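Local structure of uncharacterized protein (Bacteroides ovatus, 4IPB) at residues 86-91 and 96-101; 112-117 and 136-141. The protein is of unknown function but belongs to the PepSY-like family of putative beta-lactamase-inhibitor-like proteins. All coordinates share one frame; numbering follows the deposited sequence.

Contact 1 of 2, residues 86-91 and 96-101; sequences VTMVEF and AIIVIK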
loop_
_atom_site.group_PDB
_atom_site.type_symbol
_atom_site.label_atom_id
_atom_site.label_comp_id
_atom_site.label_asym_id
_atom_site.label_seq_id
_atom_site.Cartn_x
_atom_site.Cartn_y
_atom_site.Cartn_z
ATOM N N VAL A 86 6.760 -2.252 4.391
ATOM C CA VAL A 86 6.297 -3.303 3.504
ATOM C C VAL A 86 4.799 -3.066 3.363
ATOM O O VAL A 86 4.116 -3.034 4.382
ATOM C CB VAL A 86 6.591 -4.703 4.089
ATOM C CG1 VAL A 86 6.094 -5.814 3.156
ATOM C CG2 VAL A 86 8.080 -4.870 4.416
ATOM N N THR A 87 4.325 -2.915 2.121
ATOM C CA THR A 87 2.926 -2.625 1.865
ATOM C C THR A 87 2.344 -3.671 0.923
ATOM O O THR A 87 2.909 -3.930 -0.187
ATOM C CB THR A 87 2.736 -1.232 1.267
ATOM O OG1 THR A 87 3.410 -0.290 2.080
ATOM C CG2 THR A 87 1.271 -0.869 1.140
HETATM N N MSE A 88 1.212 -4.254 1.271
HETATM C CA MSE A 88 0.499 -5.135 0.355
HETATM C C MSE A 88 -0.582 -4.319 -0.343
HETATM O O MSE A 88 -1.317 -3.596 0.350
HETATM C CB MSE A 88 -0.117 -6.288 1.131
HETATM C CG MSE A 88 -1.040 -7.192 0.304
HETATM SE SE MSE A 88 -0.102 -8.147 -1.120
HETATM C CE MSE A 88 0.746 -9.495 0.029
ATOM N N VAL A 89 -0.638 -4.368 -1.642
ATOM C CA VAL A 89 -1.558 -3.546 -2.467
ATOM C C VAL A 89 -2.451 -4.499 -3.210
ATOM O O VAL A 89 -1.973 -5.360 -3.946
ATOM C CB VAL A 89 -0.836 -2.586 -3.435
ATOM C CG1 VAL A 89 -1.843 -1.636 -4.067
ATOM C CG2 VAL A 89 0.239 -1.807 -2.741
ATOM N N GLU A 90 -3.751 -4.411 -2.975
ATOM C CA GLU A 90 -4.723 -5.297 -3.571
ATOM C C GLU A 90 -5.728 -4.527 -4.372
ATOM O O GLU A 90 -6.060 -3.376 -4.032
ATOM C CB GLU A 90 -5.453 -6.106 -2.534
ATOM C CG GLU A 90 -4.539 -7.012 -1.722
ATOM C CD GLU A 90 -5.254 -7.660 -0.542
ATOM O OE1 GLU A 90 -5.429 -6.956 0.495
ATOM O OE2 GLU A 90 -5.621 -8.855 -0.690
ATOM N N PHE A 91 -6.231 -5.162 -5.435
ATOM C CA PHE A 91 -7.143 -4.499 -6.386
ATOM C C PHE A 91 -8.306 -5.412 -6.766
ATOM O O PHE A 91 -8.180 -6.654 -6.699
ATOM C CB PHE A 91 -6.404 -4.189 -7.700
ATOM C CG PHE A 91 -5.132 -3.427 -7.546
ATOM C CD1 PHE A 91 -5.147 -2.077 -7.596
ATOM C CD2 PHE A 91 -3.898 -4.075 -7.565
ATOM C CE1 PHE A 91 -3.981 -1.335 -7.467
ATOM C CE2 PHE A 91 -2.714 -3.348 -7.510
ATOM C CZ PHE A 91 -2.750 -1.989 -7.457
ATOM N N ALA A 96 -2.182 -8.335 -7.230
ATOM C CA ALA A 96 -1.583 -7.690 -6.077
ATOM C C ALA A 96 -0.109 -7.378 -6.297
ATOM O O ALA A 96 0.599 -8.033 -7.036
ATOM C CB ALA A 96 -1.736 -8.533 -4.822
ATOM N N ILE A 97 0.350 -6.355 -5.603
ATOM C CA ILE A 97 1.727 -5.882 -5.637
ATOM C C ILE A 97 2.214 -5.710 -4.192
ATOM O O ILE A 97 1.501 -5.199 -3.358
ATOM C CB ILE A 97 1.855 -4.505 -6.296
ATOM C CG1 ILE A 97 1.363 -4.557 -7.715
ATOM C CG2 ILE A 97 3.323 -4.063 -6.294
ATOM C CD1 ILE A 97 1.153 -3.192 -8.380
ATOM N N ILE A 98 3.423 -6.180 -3.932
ATOM C CA ILE A 98 4.078 -5.974 -2.673
ATOM C C ILE A 98 5.130 -4.878 -2.855
ATOM O O ILE A 98 5.998 -4.974 -3.707
ATOM C CB ILE A 98 4.770 -7.252 -2.172
ATOM C CG1 ILE A 98 3.775 -8.367 -1.859
ATOM C CG2 ILE A 98 5.539 -6.929 -0.881
ATOM C CD1 ILE A 98 3.375 -9.199 -3.046
ATOM N N VAL A 99 5.025 -3.816 -2.074
ATOM C CA VAL A 99 5.933 -2.679 -2.197
ATOM C C VAL A 99 6.792 -2.706 -0.963
ATOM O O VAL A 99 6.300 -2.585 0.169
ATOM C CB VAL A 99 5.214 -1.328 -2.348
ATOM C CG1 VAL A 99 6.241 -0.251 -2.521
ATOM C CG2 VAL A 99 4.285 -1.350 -3.552
ATOM N N ILE A 100 8.095 -2.865 -1.178
ATOM C CA ILE A 100 9.057 -2.832 -0.069
ATOM C C ILE A 100 9.856 -1.562 -0.199
ATOM O O ILE A 100 10.479 -1.334 -1.233
ATOM C CB ILE A 100 9.991 -4.049 -0.069
ATOM C CG1 ILE A 100 9.162 -5.342 -0.152
ATOM C CG2 ILE A 100 10.906 -3.998 1.149
ATOM C CD1 ILE A 100 10.003 -6.611 -0.230
ATOM N N LYS A 101 9.819 -0.716 0.848
ATOM C CA LYS A 101 10.604 0.502 0.871
ATOM C C LYS A 101 11.894 0.237 1.620
ATOM O O LYS A 101 11.884 -0.202 2.779
ATOM C CB LYS A 101 9.845 1.650 1.527
ATOM C CG LYS A 101 10.545 2.978 1.391
ATOM C CD LYS A 101 9.745 4.064 2.047
ATOM C CE LYS A 101 10.452 5.389 1.920
ATOM N NZ LYS A 101 9.893 6.402 2.849
HETATM O O HOH W 1 6.048 0.038 1.390
#
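Val86 meets Ile98 and Ile100 on one face of an antiparallel beta hairpin, whose strands 82-90 and 97-104 are inner neighbours in the antiparallel sheet of this PepSY-like protein. The short strand axes come within 4.7 Å and run antiparallel with a modest twist, 162° between their directions. CG1 of Val86 rests 4.2 Å from CG2 of Ile98, while its CA-H leans on Val99 O, an oxygen already used by the next residue.

Thr87 pairs with Val99 through two backbone bonds, Thr87 N to Val99 O and Val99 N to Thr87 O, both 2.8 Å, so the two form a hydrogen-bonded pair. One water bridges Thr87 OG1 and Val99 O, donating to the carbonyl; Val99 O thus accepts from both an amide and a water. OG1 is placed beside the backbone N by chi1 of -51°, on the water's side.

Met88, modelled as selenomethionine, returns to the face of Val86. Its chain bends at chi2 and again at chi3, which brings the tip towards the Ile98 and Ala96 side chains: CE lies 3.7 Å from CG1 of Ile98, and SE 4.1 Å from CB of Ala96. Val89, on the other face, makes the second hydrogen-bonded pair, with Ile97: Val89 N to Ile97 O at 2.9 Å, and Ile97 N to Val89 O. CG2 of Val89 slants across to CG2 of Val99 at 4.2 Å, and Phe139 of the C-terminal helix covers this side of the hairpin. Glu90 OE1 hydrogen-bonds a glycerol that probably comes from the crystallisation liquor.

Beyond the strand, Phe91 turns its ring back towards Ile97, and it packs edge-to-face with Trp94. Ile97 reaches the ring at its edge, near the ring plane, with CD1 4.0 Å from CE2 of Phe91.

Contact 2 of 2, residues 112-117 and 136-141; sequences QLFYTP and PSTFLA
Phe114 presents the CE2 corner of its ring to two side chains of helix 136-139, touching Phe139 and Thr138 at nearly equal range. CE2 lies 4.0 Å from CE1 of Phe139 and 4.1 Å from CG2 of Thr138, and both partners come to the edge of the Phe114 ring, near its plane. The Phe114 and Phe139 ring planes are inclined by roughly 60°. The torsion of Phe114 (chi1 -64°) sets CG opposite the carbonyl carbon, and the ring extends from the strand towards the helix.

Within the helix, Thr138 and Phe139 form a compact pair: CG2 of Thr138 sits over the centre of the Phe139 ring, 3.6 Å above its plane. The methyl therefore touches one aromatic ring at its edge and the other on its face. No hydrogen bond crosses between the segments, and they bury just 99 Å² in all, which identifies a small apolar contact. The hydroxyl of Thr138 is engaged elsewhere, with OG1 bonded to Arg125 NH2; the same nitrogen also bonds OE1 of Gln112, a polar link running beside the apolar one.

The short C-terminal helix thus lies against one face of the antiparallel sheet. Phe114 reaches it from strand 107-115, with Lys123 of strand 121-126 making a cation-pi contact to the Phe114 ring, while Phe139 continues across the sheet to Met54 and Leu56 of strand 52-58.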
loop_
_atom_site.group_PDB
_atom_site.type_symbol
_atom_site.label_atom_id
_atom_site.label_comp_id
_atom_site.label_asym_id
_atom_site.label_seq_id
_atom_site.Cartn_x
_atom_site.Cartn_y
_atom_site.Cartn_z
ATOM N N GLN A 112 11.527 2.381 -3.516
ATOM C CA GLN A 112 10.402 1.444 -3.484
ATOM C C GLN A 112 10.663 0.329 -4.473
ATOM O O GLN A 112 11.012 0.600 -5.636
ATOM C CB GLN A 112 9.068 2.071 -3.892
ATOM C CG GLN A 112 8.463 2.961 -2.840
ATOM C CD GLN A 112 7.202 3.616 -3.360
ATOM O OE1 GLN A 112 7.191 4.128 -4.457
ATOM N NE2 GLN A 112 6.119 3.589 -2.569
ATOM N N LEU A 113 10.487 -0.895 -3.988
ATOM C CA LEU A 113 10.666 -2.108 -4.767
ATOM C C LEU A 113 9.287 -2.687 -4.954
ATOM O O LEU A 113 8.590 -2.890 -3.992
ATOM C CB LEU A 113 11.561 -3.106 -4.002
ATOM C CG LEU A 113 12.832 -2.616 -3.361
ATOM C CD1 LEU A 113 13.545 -3.743 -2.634
ATOM C CD2 LEU A 113 13.673 -1.932 -4.389
ATOM N N PHE A 114 8.869 -2.923 -6.200
ATOM C CA PHE A 114 7.534 -3.462 -6.560
ATOM C C PHE A 114 7.650 -4.925 -6.990
ATOM O O PHE A 114 8.176 -5.221 -8.105
ATOM C CB PHE A 114 6.956 -2.636 -7.692
ATOM C CG PHE A 114 6.695 -1.173 -7.317
ATOM C CD1 PHE A 114 7.722 -0.273 -7.281
ATOM C CD2 PHE A 114 5.392 -0.719 -7.138
ATOM C CE1 PHE A 114 7.484 1.069 -6.971
ATOM C CE2 PHE A 114 5.144 0.605 -6.857
ATOM C CZ PHE A 114 6.207 1.510 -6.740
ATOM N N TYR A 115 7.189 -5.815 -6.112
ATOM C CA TYR A 115 7.250 -7.236 -6.322
ATOM C C TYR A 115 5.863 -7.814 -6.649
ATOM O O TYR A 115 4.863 -7.419 -6.046
ATOM C CB TYR A 115 7.753 -7.986 -5.054
ATOM C CG TYR A 115 9.238 -7.893 -4.845
ATOM C CD1 TYR A 115 10.064 -8.814 -5.419
ATOM C CD2 TYR A 115 9.799 -6.896 -4.034
ATOM C CE1 TYR A 115 11.442 -8.754 -5.248
ATOM C CE2 TYR A 115 11.183 -6.817 -3.860
ATOM C CZ TYR A 115 11.978 -7.750 -4.456
ATOM O OH TYR A 115 13.350 -7.709 -4.320
ATOM N N THR A 116 5.869 -8.817 -7.493
ATOM C CA THR A 116 4.672 -9.611 -7.713
ATOM C C THR A 116 4.595 -10.650 -6.609
ATOM O O THR A 116 5.613 -11.006 -5.957
ATOM C CB THR A 116 4.663 -10.339 -9.086
ATOM O OG1 THR A 116 5.585 -11.428 -9.070
ATOM C CG2 THR A 116 4.998 -9.386 -10.258
ATOM N N PRO A 117 3.414 -11.234 -6.415
ATOM C CA PRO A 117 3.288 -12.374 -5.475
ATOM C C PRO A 117 4.120 -13.589 -5.798
ATOM O O PRO A 117 4.343 -14.409 -4.901
ATOM C CB PRO A 117 1.800 -12.719 -5.547
ATOM C CG PRO A 117 1.162 -11.383 -5.962
ATOM C CD PRO A 117 2.119 -10.863 -6.982
ATOM N N PRO A 136 -3.208 7.094 -5.816
ATOM C CA PRO A 136 -3.713 6.833 -7.162
ATOM C C PRO A 136 -2.673 7.069 -8.260
ATOM O O PRO A 136 -2.594 6.271 -9.208
ATOM C CB PRO A 136 -4.858 7.828 -7.274
ATOM C CG PRO A 136 -5.420 7.792 -5.900
ATOM C CD PRO A 136 -4.211 7.821 -5.017
ATOM N N SER A 137 -1.875 8.110 -8.127
ATOM C CA SER A 137 -0.893 8.395 -9.199
ATOM C C SER A 137 0.138 7.286 -9.348
ATOM O O SER A 137 0.721 7.106 -10.444
ATOM C CB SER A 137 -0.236 9.751 -9.003
ATOM O OG SER A 137 0.688 9.758 -7.945
ATOM N N THR A 138 0.370 6.519 -8.288
ATOM C CA THR A 138 1.321 5.399 -8.370
ATOM C C THR A 138 0.724 4.145 -8.979
ATOM O O THR A 138 1.416 3.382 -9.668
ATOM C CB THR A 138 1.882 5.138 -6.963
ATOM O OG1 THR A 138 2.634 6.292 -6.531
ATOM C CG2 THR A 138 2.747 3.912 -6.883
ATOM N N PHE A 139 -0.563 3.879 -8.713
ATOM C CA PHE A 139 -1.194 2.619 -9.108
ATOM C C PHE A 139 -2.338 2.688 -10.109
ATOM O O PHE A 139 -2.559 1.716 -10.824
ATOM C CB PHE A 139 -1.726 1.932 -7.841
ATOM C CG PHE A 139 -0.665 1.606 -6.850
ATOM C CD1 PHE A 139 0.276 0.593 -7.110
ATOM C CD2 PHE A 139 -0.543 2.311 -5.693
ATOM C CE1 PHE A 139 1.248 0.298 -6.144
ATOM C CE2 PHE A 139 0.454 2.061 -4.776
ATOM C CZ PHE A 139 1.342 1.022 -4.996
ATOM N N LEU A 140 -3.073 3.802 -10.151
ATOM C CA LEU A 140 -4.357 3.852 -10.875
ATOM C C LEU A 140 -4.352 4.735 -12.130
ATOM O O LEU A 140 -5.365 4.832 -12.823
ATOM C CB LEU A 140 -5.462 4.343 -9.974
ATOM C CG LEU A 140 -5.704 3.503 -8.724
ATOM C CD1 LEU A 140 -6.750 4.181 -7.867
ATOM C CD2 LEU A 140 -6.104 2.081 -9.064
ATOM N N ALA A 141 -3.238 5.390 -12.402
ATOM C CA ALA A 141 -3.127 6.241 -13.603
ATOM C C ALA A 141 -2.309 5.519 -14.682
ATOM O O ALA A 141 -2.847 4.700 -15.432
ATOM C CB ALA A 141 -2.495 7.583 -13.235
#

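Contact 1 and contact 2 are consecutive along the chain and share one sheet, their centres about 7 Å apart. Strand 97-104, the second half of the hairpin, is also the neighbour of strand 107-115: Ile100 O lies 2.8 Å from Leu113 N, and Ile98 O lies 2.8 Å from Tyr115 N, both probable hydrogen bonds. The sheet face bearing Val89, Ile97 and Val99 in contact 1 is continued by Phe114 in contact 2, and Phe139 touches all four. No active site has been identified; a di(hydroxyethyl)ether about 5 Å from the Phe114 side chain is probably from the crystallisation liquor.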